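Local coordinates for probable secreted solute-binding lipoprotein (Streptomyces coelicolor, PDB 3I3V) that probably serves as an extracellular solute-binding lipoprotein that works with a membrane transporter, at residues 122-127 against 285-290; 174-179 against 356-361; 281-286 against 351-356. All coordinates share one frame; numbering follows the deposited sequence.

From the N terminus, the first segment involved lies on strand 122-131. Interaction 1 begins there and closes a loop of more than 150 residues when 285-290 returns beside it. Helix 172-182 comes next and opens interaction 2, which closes with the loop 356-361. Interactions 1 and 2 therefore cross along the chain. Interaction 3 pairs 281-286 with 351-356 and lies wholly within the span of interaction 2, sharing Leu356 with it. It shares Tyr285 and Thr286 with interaction 1. Strand 280-284 is a neighbour of both 122-131 and 352-354 in one mixed sheet. Its continuation, 289-292, enters a different sheet, so interaction 1 lies where the chain passes between the two.

Interaction 1 (122-127 against 285-290); sequences FATNWP and YTLIGF
Strand 122-131 here meets the chain that passes from strand 280-284 to strand 289-292. The touching parts run at 131° to each other. The backbone bond is donated by Phe122 N to Ile288 O, at 3.1 Å. It is nearly straight, with 167° at the hydrogen, and the donor lies almost along the C=O axis. A water sits beside it, 3.0 Å from Phe122 O and 3.0 Å from Leu287 O. It can donate to both carbonyls, though other acceptors compete for its two protons.

Strand 122-131 stays in the mixed sheet, where Thr124 pairs with Ala284 through the backbone. Segment 285-290 instead leaves that sheet and ends on strand 289-292, an edge strand of the other sheet within this chain. This is consistent with a linker in the hinge between the two lobes, as in other solute-binding proteins.

Apolar groups pack around it. The CG of Phe122 is anti to the carbonyl carbon, and the ring runs alongside Ile288, pointing the same way. Its CD2 meets Ile288 CB obliquely at 4.1 Å. Nearer the backbone, Phe122 CB rests on Leu287 CB at 3.7 Å. Phe319 meets the Phe122 ring edge-to-face from outside the two segments. Ala123 CB approaches the Tyr285 ring obliquely, 3.9 Å from its CD1. The hydroxyl of that ring is hydrogen-bonded to Gln353, while Trp109 NE1 donates to Tyr285 O. Leu287 CD2 lies 3.7 Å from Ala123 O.

Interaction 2 (174-179 against 356-361); sequences GQKLLA and LPDVYV
Helix 172-182 presents one side to the irregular segment 356-361, and the closest CA atoms, of Lys176 and Leu356, are 7.2 Å apart. The contact ties the loop between strand 352-354 and helix 363-377 to helix 172-182. The loop is turned back on itself after Leu356. Pro357 O accepts from both Tyr360 N and Val361 N.

Side chains make the contact. The Lys176 chain is bent twice, at chi2 (69°) and chi3 (71°), and then extends to its ammonium. Its NZ meets Asp358 OD1 at 3.2 Å in a salt bridge, on the syn lone pair of that oxygen. The same NZ donates to Gln175 OE1 at 3.2 Å, in the carbonyl plane and on a lone pair. Leu356 CD1 presses on the aliphatic part of Lys176, 3.5 Å from both CG and CD, which is tight. One helical turn from Gln175, Ala179 CB touches Pro357 CG at 3.7 Å. Tyr195 of helix 188-197 lies against both of these residues. Ile282 of the sheet packs against Lys176 and Leu356.

Lys176 is buried but Asp358 is exposed. Two acceptor oxygens grip the ammonium, one of them a carboxylate, so Lys176 is probably held in its charged form.

Interaction 3 (281-286 against 351-356); sequences VIRAYT and VSQVLL
Strand 352-354 lies parallel to strand 280-284 in the mixed sheet, with a strong twist of 60° between the short axes. Just before it, Val351 CG1 packs on Val281 CG2 at 3.7 Å. Ser352 O then accepts from Val281 N at 2.8 Å, in the carbonyl plane.

Gln353 bridges with Val281 and shares its face. Its extended chain lays CG over Arg283 CD at 3.5 Å. Its OE1 sits at the edge of the Tyr285 ring and accepts from Tyr285 OH at 2.9 Å, although the hydroxyl is less surely placed. Ring and amide planes are turned 77° apart. A water can donate to both Gln353 OE1 and Arg283 O. An alanine in place of Gln353 would remove the amide that meets Tyr285 OH and the water, and would probably loosen the packing on the arginine chain.

Val354 turns to the opposite face, with Ile282. Its N donates to Val281 O at 3.0 Å, from 31° out of the carbonyl plane. Its O accepts a weak bond from Arg283 N, at 3.4 Å. The Val354 and Ile282 side chains cross at about a right angle, with Val354 CG2 3.7 Å from Ile282 CG1. Beyond Leu355, the CG of Leu356 is anti to the backbone N, and its CD2 rests 3.6 Å from Ala284 CB.

Interaction 1 (122-127 against 285-290)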
ATOM      1  N   PHE C 122       0.111  48.796  -9.358  1.00 28.29           N
ATOM      2  CA  PHE C 122       0.678  49.553 -10.474  1.00 30.94           C
ATOM      3  C   PHE C 122       2.084  50.080 -10.206  1.00 31.90           C
ATOM      4  O   PHE C 122       2.443  50.412  -9.069  1.00 31.64           O
ATOM      5  CB  PHE C 122      -0.251  50.713 -10.853  1.00 31.48           C
ATOM      6  CG  PHE C 122      -1.414  50.300 -11.711  1.00 34.15           C
ATOM      7  CD1 PHE C 122      -1.730  48.958 -11.879  1.00 32.73           C
ATOM      8  CD2 PHE C 122      -2.200  51.256 -12.351  1.00 35.13           C
ATOM      9  CE1 PHE C 122      -2.803  48.571 -12.664  1.00 33.97           C
ATOM     10  CE2 PHE C 122      -3.279  50.875 -13.142  1.00 36.05           C
ATOM     11  CZ  PHE C 122      -3.580  49.520 -13.298  1.00 34.62           C
ATOM     12  N   ALA C 123       2.880  50.159 -11.264  1.00 30.27           N
ATOM     13  CA  ALA C 123       4.247  50.640 -11.144  1.00 32.39           C
ATOM     14  C   ALA C 123       4.625  51.483 -12.351  1.00 33.88           C
ATOM     15  O   ALA C 123       3.822  51.669 -13.266  1.00 32.48           O
ATOM     16  CB  ALA C 123       5.210  49.464 -11.017  1.00 30.49           C
ATOM     17  N   THR C 124       5.848  52.000 -12.345  1.00 34.54           N
ATOM     18  CA  THR C 124       6.317  52.792 -13.465  1.00 35.63           C
ATOM     19  C   THR C 124       7.762  52.483 -13.776  1.00 37.09           C
ATOM     20  O   THR C 124       8.587  52.335 -12.868  1.00 36.85           O
ATOM     21  CB  THR C 124       6.243  54.303 -13.201  1.00 36.74           C
ATOM     22  OG1 THR C 124       4.911  54.672 -12.832  1.00 39.10           O
ATOM     23  CG2 THR C 124       6.652  55.062 -14.457  1.00 34.60           C
ATOM     24  N   ASN C 125       8.040  52.352 -15.068  1.00 37.97           N
ATOM     25  CA  ASN C 125       9.384  52.137 -15.571  1.00 38.55           C
ATOM     26  C   ASN C 125       9.597  53.471 -16.265  1.00 37.05           C
ATOM     27  O   ASN C 125       8.765  53.890 -17.069  1.00 36.90           O
ATOM     28  CB  ASN C 125       9.434  50.999 -16.581  1.00 41.46           C
ATOM     29  CG  ASN C 125      10.258  49.829 -16.088  1.00 45.48           C
ATOM     30  OD1 ASN C 125       9.740  48.912 -15.451  1.00 48.81           O
ATOM     31  ND2 ASN C 125      11.558  49.865 -16.367  1.00 46.92           N
ATOM     32  N   TRP C 126      10.693  54.143 -15.940  1.00 34.56           N
ATOM     33  CA  TRP C 126      10.993  55.467 -16.488  1.00 33.23           C
ATOM     34  C   TRP C 126      12.403  55.442 -17.071  1.00 33.02           C
ATOM     35  O   TRP C 126      13.340  55.952 -16.457  1.00 31.55           O
ATOM     36  CB  TRP C 126      10.926  56.476 -15.340  1.00 31.03           C
ATOM     37  CG  TRP C 126      10.737  57.914 -15.689  1.00 29.07           C
ATOM     38  CD1 TRP C 126      11.412  58.639 -16.630  1.00 27.69           C
ATOM     39  CD2 TRP C 126       9.877  58.837 -15.013  1.00 30.52           C
ATOM     40  NE1 TRP C 126      11.029  59.960 -16.576  1.00 27.36           N
ATOM     41  CE2 TRP C 126      10.090  60.108 -15.590  1.00 29.11           C
ATOM     42  CE3 TRP C 126       8.948  58.711 -13.970  1.00 30.95           C
ATOM     43  CZ2 TRP C 126       9.402  61.248 -15.159  1.00 29.70           C
ATOM     44  CZ3 TRP C 126       8.261  59.844 -13.540  1.00 29.91           C
ATOM     45  CH2 TRP C 126       8.495  61.097 -14.134  1.00 30.38           C
ATOM     46  N   PRO C 127      12.573  54.854 -18.268  1.00 33.16           N
ATOM     47  CA  PRO C 127      13.891  54.770 -18.908  1.00 32.84           C
ATOM     48  C   PRO C 127      14.261  55.900 -19.880  1.00 33.01           C
ATOM     49  O   PRO C 127      13.540  56.890 -20.028  1.00 32.72           O
ATOM     50  CB  PRO C 127      13.819  53.429 -19.618  1.00 31.90           C
ATOM     51  CG  PRO C 127      12.396  53.468 -20.159  1.00 33.26           C
ATOM     52  CD  PRO C 127      11.588  54.021 -18.986  1.00 32.76           C
ATOM     53  N   TYR C 285       7.144  52.021  -7.449  1.00 34.81           N
ATOM     54  CA  TYR C 285       6.176  50.945  -7.309  1.00 34.26           C
ATOM     55  C   TYR C 285       4.984  51.379  -6.476  1.00 35.32           C
ATOM     56  O   TYR C 285       4.226  50.536  -5.993  1.00 35.26           O
ATOM     57  CB  TYR C 285       6.836  49.746  -6.635  1.00 35.11           C
ATOM     58  CG  TYR C 285       8.077  49.249  -7.342  1.00 37.07           C
ATOM     59  CD1 TYR C 285       7.984  48.509  -8.523  1.00 39.29           C
ATOM     60  CD2 TYR C 285       9.345  49.549  -6.851  1.00 37.15           C
ATOM     61  CE1 TYR C 285       9.126  48.082  -9.202  1.00 38.27           C
ATOM     62  CE2 TYR C 285      10.492  49.127  -7.520  1.00 39.37           C
ATOM     63  CZ  TYR C 285      10.374  48.398  -8.699  1.00 38.60           C
ATOM     64  OH  TYR C 285      11.507  48.025  -9.385  1.00 38.23           O
ATOM     65  N   THR C 286       4.804  52.685  -6.307  1.00 34.54           N
ATOM     66  CA  THR C 286       3.704  53.157  -5.485  1.00 34.83           C
ATOM     67  C   THR C 286       2.585  53.905  -6.177  1.00 34.04           C
ATOM     68  O   THR C 286       2.008  54.838  -5.620  1.00 32.85           O
ATOM     69  CB  THR C 286       4.212  53.989  -4.283  1.00 35.26           C
ATOM     70  OG1 THR C 286       5.110  55.011  -4.737  1.00 39.30           O
ATOM     71  CG2 THR C 286       4.910  53.077  -3.277  1.00 32.80           C
ATOM     72  N   LEU C 287       2.288  53.494  -7.405  1.00 34.38           N
ATOM     73  CA  LEU C 287       1.170  54.061  -8.143  1.00 33.00           C
ATOM     74  C   LEU C 287      -0.012  53.250  -7.594  1.00 33.11           C
ATOM     75  O   LEU C 287       0.179  52.403  -6.709  1.00 34.35           O
ATOM     76  CB  LEU C 287       1.341  53.845  -9.646  1.00 31.24           C
ATOM     77  CG  LEU C 287       2.179  54.930 -10.337  1.00 33.76           C
ATOM     78  CD1 LEU C 287       3.579  54.948  -9.755  1.00 31.65           C
ATOM     79  CD2 LEU C 287       2.219  54.678 -11.839  1.00 32.80           C
ATOM     80  N   ILE C 288      -1.215  53.495  -8.099  1.00 31.71           N
ATOM     81  CA  ILE C 288      -2.412  52.808  -7.614  1.00 31.04           C
ATOM     82  C   ILE C 288      -2.225  51.435  -6.945  1.00 31.85           C
ATOM     83  O   ILE C 288      -1.678  50.503  -7.528  1.00 31.76           O
ATOM     84  CB  ILE C 288      -3.448  52.691  -8.739  1.00 32.05           C
ATOM     85  CG1 ILE C 288      -3.913  54.096  -9.134  1.00 30.85           C
ATOM     86  CG2 ILE C 288      -4.628  51.831  -8.288  1.00 29.98           C
ATOM     87  CD1 ILE C 288      -5.042  54.119 -10.138  1.00 32.09           C
ATOM     88  N   GLY C 289      -2.676  51.342  -5.695  1.00 32.13           N
ATOM     89  CA  GLY C 289      -2.593  50.106  -4.939  1.00 28.26           C
ATOM     90  C   GLY C 289      -3.953  49.825  -4.321  1.00 28.27           C
ATOM     91  O   GLY C 289      -4.821  50.705  -4.341  1.00 25.56           O
ATOM     92  N   PHE C 290      -4.143  48.616  -3.781  1.00 26.35           N
ATOM     93  CA  PHE C 290      -5.410  48.217  -3.156  1.00 27.34           C
ATOM     94  C   PHE C 290      -5.396  48.430  -1.635  1.00 29.22           C
ATOM     95  O   PHE C 290      -4.578  47.838  -0.928  1.00 27.86           O
ATOM     96  CB  PHE C 290      -5.700  46.726  -3.437  1.00 28.41           C
ATOM     97  CG  PHE C 290      -6.005  46.413  -4.887  1.00 27.69           C
ATOM     98  CD1 PHE C 290      -7.261  46.674  -5.427  1.00 25.80           C
ATOM     99  CD2 PHE C 290      -5.032  45.835  -5.709  1.00 26.28           C
ATOM    100  CE1 PHE C 290      -7.553  46.360  -6.767  1.00 24.57           C
ATOM    101  CE2 PHE C 290      -5.318  45.524  -7.041  1.00 27.09           C
ATOM    102  CZ  PHE C 290      -6.583  45.787  -7.568  1.00 22.10           C
TER
HETATM  103  O   HOH W   1       1.177  49.599  -6.492  1.00 27.27           O

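Interaction 2 (174-179 against 356-361)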
ATOM      1  N   GLY C 174      11.570  67.883 -16.329  1.00 26.34           N
ATOM      2  CA  GLY C 174      12.879  68.412 -16.000  1.00 27.53           C
ATOM      3  C   GLY C 174      13.243  68.154 -14.542  1.00 29.07           C
ATOM      4  O   GLY C 174      14.383  67.774 -14.242  1.00 27.74           O
ATOM      5  N   GLN C 175      12.280  68.337 -13.635  1.00 29.40           N
ATOM      6  CA  GLN C 175      12.540  68.131 -12.210  1.00 30.95           C
ATOM      7  C   GLN C 175      12.881  66.677 -11.881  1.00 29.80           C
ATOM      8  O   GLN C 175      13.709  66.422 -11.009  1.00 30.85           O
ATOM      9  CB  GLN C 175      11.357  68.646 -11.361  1.00 32.77           C
ATOM     10  CG  GLN C 175      10.421  67.596 -10.768  1.00 40.65           C
ATOM     11  CD  GLN C 175      10.832  67.133  -9.376  1.00 40.19           C
ATOM     12  OE1 GLN C 175      10.167  66.291  -8.773  1.00 44.54           O
ATOM     13  NE2 GLN C 175      11.924  67.682  -8.862  1.00 40.89           N
ATOM     14  N   LYS C 176      12.269  65.727 -12.586  1.00 30.58           N
ATOM     15  CA  LYS C 176      12.559  64.308 -12.362  1.00 28.10           C
ATOM     16  C   LYS C 176      13.902  63.874 -12.990  1.00 29.86           C
ATOM     17  O   LYS C 176      14.633  63.060 -12.408  1.00 29.14           O
ATOM     18  CB  LYS C 176      11.436  63.442 -12.929  1.00 27.19           C
ATOM     19  CG  LYS C 176      10.738  62.555 -11.899  1.00 29.55           C
ATOM     20  CD  LYS C 176       9.917  63.359 -10.894  1.00 26.94           C
ATOM     21  CE  LYS C 176       8.680  63.937 -11.539  1.00 27.15           C
ATOM     22  NZ  LYS C 176       7.934  64.846 -10.621  1.00 27.95           N
ATOM     23  N   LEU C 177      14.231  64.413 -14.169  1.00 29.06           N
ATOM     24  CA  LEU C 177      15.480  64.054 -14.848  1.00 27.70           C
ATOM     25  C   LEU C 177      16.682  64.604 -14.085  1.00 29.65           C
ATOM     26  O   LEU C 177      17.704  63.926 -13.961  1.00 30.43           O
ATOM     27  CB  LEU C 177      15.505  64.599 -16.281  1.00 26.36           C
ATOM     28  CG  LEU C 177      16.177  63.742 -17.378  1.00 26.32           C
ATOM     29  CD1 LEU C 177      16.824  64.672 -18.393  1.00 20.90           C
ATOM     30  CD2 LEU C 177      17.224  62.809 -16.798  1.00 21.46           C
ATOM     31  N   LEU C 178      16.555  65.830 -13.570  1.00 30.24           N
ATOM     32  CA  LEU C 178      17.629  66.463 -12.797  1.00 31.40           C
ATOM     33  C   LEU C 178      17.901  65.640 -11.546  1.00 31.08           C
ATOM     34  O   LEU C 178      19.051  65.412 -11.168  1.00 32.13           O
ATOM     35  CB  LEU C 178      17.226  67.881 -12.362  1.00 31.30           C
ATOM     36  CG  LEU C 178      18.287  68.930 -11.972  1.00 35.11           C
ATOM     37  CD1 LEU C 178      17.789  69.664 -10.749  1.00 33.62           C
ATOM     38  CD2 LEU C 178      19.660  68.314 -11.699  1.00 32.96           C
ATOM     39  N   ALA C 179      16.828  65.202 -10.900  1.00 29.90           N
ATOM     40  CA  ALA C 179      16.935  64.406  -9.685  1.00 30.13           C
ATOM     41  C   ALA C 179      17.536  63.041  -9.982  1.00 29.84           C
ATOM     42  O   ALA C 179      18.241  62.475  -9.153  1.00 32.97           O
ATOM     43  CB  ALA C 179      15.554  64.250  -9.032  1.00 27.03           C
ATOM     44  N   LEU C 356      12.216  57.754  -7.471  1.00 36.66           N
ATOM     45  CA  LEU C 356      11.276  58.786  -7.892  1.00 35.79           C
ATOM     46  C   LEU C 356      11.024  59.603  -6.618  1.00 36.30           C
ATOM     47  O   LEU C 356      10.392  59.126  -5.684  1.00 37.35           O
ATOM     48  CB  LEU C 356       9.964  58.170  -8.375  1.00 33.32           C
ATOM     49  CG  LEU C 356       8.893  59.237  -8.666  1.00 34.07           C
ATOM     50  CD1 LEU C 356       9.393  60.140  -9.768  1.00 30.20           C
ATOM     51  CD2 LEU C 356       7.569  58.597  -9.059  1.00 33.32           C
ATOM     52  N   PRO C 357      11.507  60.852  -6.576  1.00 36.08           N
ATOM     53  CA  PRO C 357      11.363  61.748  -5.421  1.00 36.21           C
ATOM     54  C   PRO C 357       9.957  62.055  -4.894  1.00 35.87           C
ATOM     55  O   PRO C 357       9.776  62.257  -3.697  1.00 36.07           O
ATOM     56  CB  PRO C 357      12.079  63.018  -5.882  1.00 35.31           C
ATOM     57  CG  PRO C 357      13.060  62.514  -6.914  1.00 36.32           C
ATOM     58  CD  PRO C 357      12.220  61.530  -7.668  1.00 34.37           C
ATOM     59  N   ASP C 358       8.979  62.088  -5.790  1.00 35.50           N
ATOM     60  CA  ASP C 358       7.595  62.425  -5.458  1.00 35.34           C
ATOM     61  C   ASP C 358       7.066  62.133  -4.056  1.00 37.09           C
ATOM     62  O   ASP C 358       6.649  63.044  -3.344  1.00 35.71           O
ATOM     63  CB  ASP C 358       6.672  61.795  -6.490  1.00 34.74           C
ATOM     64  CG  ASP C 358       6.868  62.388  -7.862  1.00 33.09           C
ATOM     65  OD1 ASP C 358       8.014  62.753  -8.180  1.00 32.00           O
ATOM     66  OD2 ASP C 358       5.886  62.483  -8.622  1.00 34.89           O
ATOM     67  N   VAL C 359       7.078  60.867  -3.663  1.00 39.23           N
ATOM     68  CA  VAL C 359       6.564  60.469  -2.359  1.00 39.97           C
ATOM     69  C   VAL C 359       7.267  61.129  -1.182  1.00 38.52           C
ATOM     70  O   VAL C 359       6.650  61.352  -0.146  1.00 38.70           O
ATOM     71  CB  VAL C 359       6.679  58.938  -2.154  1.00 42.44           C
ATOM     72  CG1 VAL C 359       5.489  58.433  -1.345  1.00 43.71           C
ATOM     73  CG2 VAL C 359       6.789  58.229  -3.497  1.00 45.44           C
ATOM     74  N   TYR C 360       8.549  61.443  -1.342  1.00 37.54           N
ATOM     75  CA  TYR C 360       9.341  62.019  -0.257  1.00 37.11           C
ATOM     76  C   TYR C 360       9.442  63.537  -0.189  1.00 36.14           C
ATOM     77  O   TYR C 360       9.817  64.087   0.847  1.00 35.94           O
ATOM     78  CB  TYR C 360      10.753  61.431  -0.286  1.00 38.47           C
ATOM     79  CG  TYR C 360      10.784  59.944  -0.562  1.00 39.24           C
ATOM     80  CD1 TYR C 360      10.812  59.461  -1.869  1.00 40.70           C
ATOM     81  CD2 TYR C 360      10.748  59.020   0.484  1.00 40.43           C
ATOM     82  CE1 TYR C 360      10.803  58.088  -2.135  1.00 41.60           C
ATOM     83  CE2 TYR C 360      10.735  57.645   0.234  1.00 41.27           C
ATOM     84  CZ  TYR C 360      10.763  57.185  -1.080  1.00 42.75           C
ATOM     85  OH  TYR C 360      10.753  55.826  -1.328  1.00 44.25           O
ATOM     86  N   VAL C 361       9.117  64.213  -1.283  1.00 34.72           N
ATOM     87  CA  VAL C 361       9.190  65.663  -1.316  1.00 33.13           C
ATOM     88  C   VAL C 361       7.984  66.291  -0.614  1.00 34.52           C
ATOM     89  O   VAL C 361       6.847  66.079  -1.026  1.00 35.64           O
ATOM     90  CB  VAL C 361       9.234  66.189  -2.774  1.00 32.66           C
ATOM     91  CG1 VAL C 361       9.227  67.705  -2.769  1.00 30.60           C
ATOM     92  CG2 VAL C 361      10.482  65.663  -3.499  1.00 31.09           C
TER

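Interaction 3 (281-286 against 351-356)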
ATOM      1  N   VAL C 281      17.807  54.177 -14.489  1.00 34.16           N
ATOM      2  CA  VAL C 281      16.442  54.386 -14.953  1.00 33.49           C
ATOM      3  C   VAL C 281      15.590  54.539 -13.692  1.00 32.96           C
ATOM      4  O   VAL C 281      15.860  53.904 -12.677  1.00 32.60           O
ATOM      5  CB  VAL C 281      15.890  53.186 -15.784  1.00 34.09           C
ATOM      6  CG1 VAL C 281      16.850  52.837 -16.909  1.00 31.98           C
ATOM      7  CG2 VAL C 281      15.642  51.985 -14.890  1.00 33.75           C
ATOM      8  N   ILE C 282      14.575  55.395 -13.749  1.00 33.23           N
ATOM      9  CA  ILE C 282      13.683  55.601 -12.610  1.00 32.83           C
ATOM     10  C   ILE C 282      12.629  54.499 -12.547  1.00 34.14           C
ATOM     11  O   ILE C 282      12.072  54.104 -13.565  1.00 35.84           O
ATOM     12  CB  ILE C 282      12.926  56.960 -12.697  1.00 30.21           C
ATOM     13  CG1 ILE C 282      13.889  58.121 -12.482  1.00 29.22           C
ATOM     14  CG2 ILE C 282      11.801  57.014 -11.661  1.00 27.62           C
ATOM     15  CD1 ILE C 282      13.218  59.489 -12.576  1.00 27.87           C
ATOM     16  N   ARG C 283      12.375  53.996 -11.346  1.00 34.55           N
ATOM     17  CA  ARG C 283      11.348  52.987 -11.142  1.00 36.40           C
ATOM     18  C   ARG C 283      10.657  53.295  -9.819  1.00 37.13           C
ATOM     19  O   ARG C 283      11.317  53.502  -8.798  1.00 38.73           O
ATOM     20  CB  ARG C 283      11.938  51.569 -11.113  1.00 37.58           C
ATOM     21  CG  ARG C 283      12.409  51.057 -12.478  1.00 41.10           C
ATOM     22  CD  ARG C 283      12.849  49.589 -12.436  1.00 41.26           C
ATOM     23  NE  ARG C 283      11.730  48.642 -12.377  1.00 44.25           N
ATOM     24  CZ  ARG C 283      11.865  47.332 -12.152  1.00 44.25           C
ATOM     25  NH1 ARG C 283      13.069  46.807 -11.961  1.00 43.74           N
ATOM     26  NH2 ARG C 283      10.796  46.540 -12.119  1.00 40.75           N
ATOM     27  N   ALA C 284       9.329  53.356  -9.856  1.00 36.28           N
ATOM     28  CA  ALA C 284       8.514  53.621  -8.675  1.00 35.49           C
ATOM     29  C   ALA C 284       7.462  52.512  -8.643  1.00 36.40           C
ATOM     30  O   ALA C 284       6.954  52.102  -9.691  1.00 35.84           O
ATOM     31  CB  ALA C 284       7.850  54.993  -8.786  1.00 35.33           C
ATOM     32  N   TYR C 285       7.144  52.021  -7.449  1.00 34.81           N
ATOM     33  CA  TYR C 285       6.176  50.945  -7.309  1.00 34.26           C
ATOM     34  C   TYR C 285       4.984  51.379  -6.476  1.00 35.32           C
ATOM     35  O   TYR C 285       4.226  50.536  -5.993  1.00 35.26           O
ATOM     36  CB  TYR C 285       6.836  49.746  -6.635  1.00 35.11           C
ATOM     37  CG  TYR C 285       8.077  49.249  -7.342  1.00 37.07           C
ATOM     38  CD1 TYR C 285       7.984  48.509  -8.523  1.00 39.29           C
ATOM     39  CD2 TYR C 285       9.345  49.549  -6.851  1.00 37.15           C
ATOM     40  CE1 TYR C 285       9.126  48.082  -9.202  1.00 38.27           C
ATOM     41  CE2 TYR C 285      10.492  49.127  -7.520  1.00 39.37           C
ATOM     42  CZ  TYR C 285      10.374  48.398  -8.699  1.00 38.60           C
ATOM     43  OH  TYR C 285      11.507  48.025  -9.385  1.00 38.23           O
ATOM     44  N   THR C 286       4.804  52.685  -6.307  1.00 34.54           N
ATOM     45  CA  THR C 286       3.704  53.157  -5.485  1.00 34.83           C
ATOM     46  C   THR C 286       2.585  53.905  -6.177  1.00 34.04           C
ATOM     47  O   THR C 286       2.008  54.838  -5.620  1.00 32.85           O
ATOM     48  CB  THR C 286       4.212  53.989  -4.283  1.00 35.26           C
ATOM     49  OG1 THR C 286       5.110  55.011  -4.737  1.00 39.30           O
ATOM     50  CG2 THR C 286       4.910  53.077  -3.277  1.00 32.80           C
ATOM     51  N   VAL C 351      20.979  47.906 -16.363  1.00 55.18           N
ATOM     52  CA  VAL C 351      20.419  49.210 -16.039  1.00 52.88           C
ATOM     53  C   VAL C 351      20.142  49.252 -14.530  1.00 51.50           C
ATOM     54  O   VAL C 351      19.608  48.297 -13.974  1.00 51.76           O
ATOM     55  CB  VAL C 351      19.123  49.442 -16.870  1.00 52.50           C
ATOM     56  CG1 VAL C 351      17.879  49.280 -16.011  1.00 50.99           C
ATOM     57  CG2 VAL C 351      19.179  50.797 -17.536  1.00 52.50           C
ATOM     58  N   SER C 352      20.524  50.346 -13.873  1.00 49.64           N
ATOM     59  CA  SER C 352      20.325  50.480 -12.430  1.00 48.56           C
ATOM     60  C   SER C 352      19.143  51.364 -12.038  1.00 47.97           C
ATOM     61  O   SER C 352      18.912  52.417 -12.632  1.00 47.07           O
ATOM     62  CB  SER C 352      21.595  51.024 -11.772  1.00 48.52           C
ATOM     63  OG  SER C 352      22.679  50.130 -11.955  1.00 49.21           O
ATOM     64  N   GLN C 353      18.409  50.927 -11.019  1.00 46.71           N
ATOM     65  CA  GLN C 353      17.242  51.656 -10.528  1.00 44.75           C
ATOM     66  C   GLN C 353      17.601  52.831  -9.647  1.00 42.86           C
ATOM     67  O   GLN C 353      18.437  52.701  -8.753  1.00 43.38           O
ATOM     68  CB  GLN C 353      16.348  50.760  -9.667  1.00 46.33           C
ATOM     69  CG  GLN C 353      15.646  49.611 -10.332  1.00 46.40           C
ATOM     70  CD  GLN C 353      14.779  48.859  -9.339  1.00 47.41           C
ATOM     71  OE1 GLN C 353      13.913  49.446  -8.683  1.00 48.59           O
ATOM     72  NE2 GLN C 353      15.008  47.556  -9.220  1.00 47.73           N
ATOM     73  N   VAL C 354      16.961  53.970  -9.890  1.00 39.58           N
ATOM     74  CA  VAL C 354      17.144  55.132  -9.034  1.00 38.59           C
ATOM     75  C   VAL C 354      15.742  55.496  -8.560  1.00 37.76           C
ATOM     76  O   VAL C 354      14.750  54.986  -9.079  1.00 35.39           O
ATOM     77  CB  VAL C 354      17.816  56.323  -9.744  1.00 38.49           C
ATOM     78  CG1 VAL C 354      19.235  55.941 -10.120  1.00 37.94           C
ATOM     79  CG2 VAL C 354      17.013  56.749 -10.960  1.00 39.34           C
ATOM     80  N   LEU C 355      15.644  56.382  -7.588  1.00 36.75           N
ATOM     81  CA  LEU C 355      14.338  56.690  -7.053  1.00 37.61           C
ATOM     82  C   LEU C 355      13.537  57.861  -7.623  1.00 37.91           C
ATOM     83  O   LEU C 355      14.085  58.795  -8.220  1.00 36.46           O
ATOM     84  CB  LEU C 355      14.481  56.790  -5.527  1.00 39.40           C
ATOM     85  CG  LEU C 355      13.975  57.923  -4.652  1.00 41.65           C
ATOM     86  CD1 LEU C 355      14.276  57.568  -3.207  1.00 42.53           C
ATOM     87  CD2 LEU C 355      14.664  59.228  -5.018  1.00 42.95           C
ATOM     88  N   LEU C 356      12.216  57.754  -7.471  1.00 36.66           N
ATOM     89  CA  LEU C 356      11.276  58.786  -7.892  1.00 35.79           C
ATOM     90  C   LEU C 356      11.024  59.603  -6.618  1.00 36.30           C
ATOM     91  O   LEU C 356      10.392  59.126  -5.684  1.00 37.35           O
ATOM     92  CB  LEU C 356       9.964  58.170  -8.375  1.00 33.32           C
ATOM     93  CG  LEU C 356       8.893  59.237  -8.666  1.00 34.07           C
ATOM     94  CD1 LEU C 356       9.393  60.140  -9.768  1.00 30.20           C
ATOM     95  CD2 LEU C 356       7.569  58.597  -9.059  1.00 33.32           C
TER
HETATM   96  O   HOH W   2      13.456  52.290  -7.640  1.00 46.34           O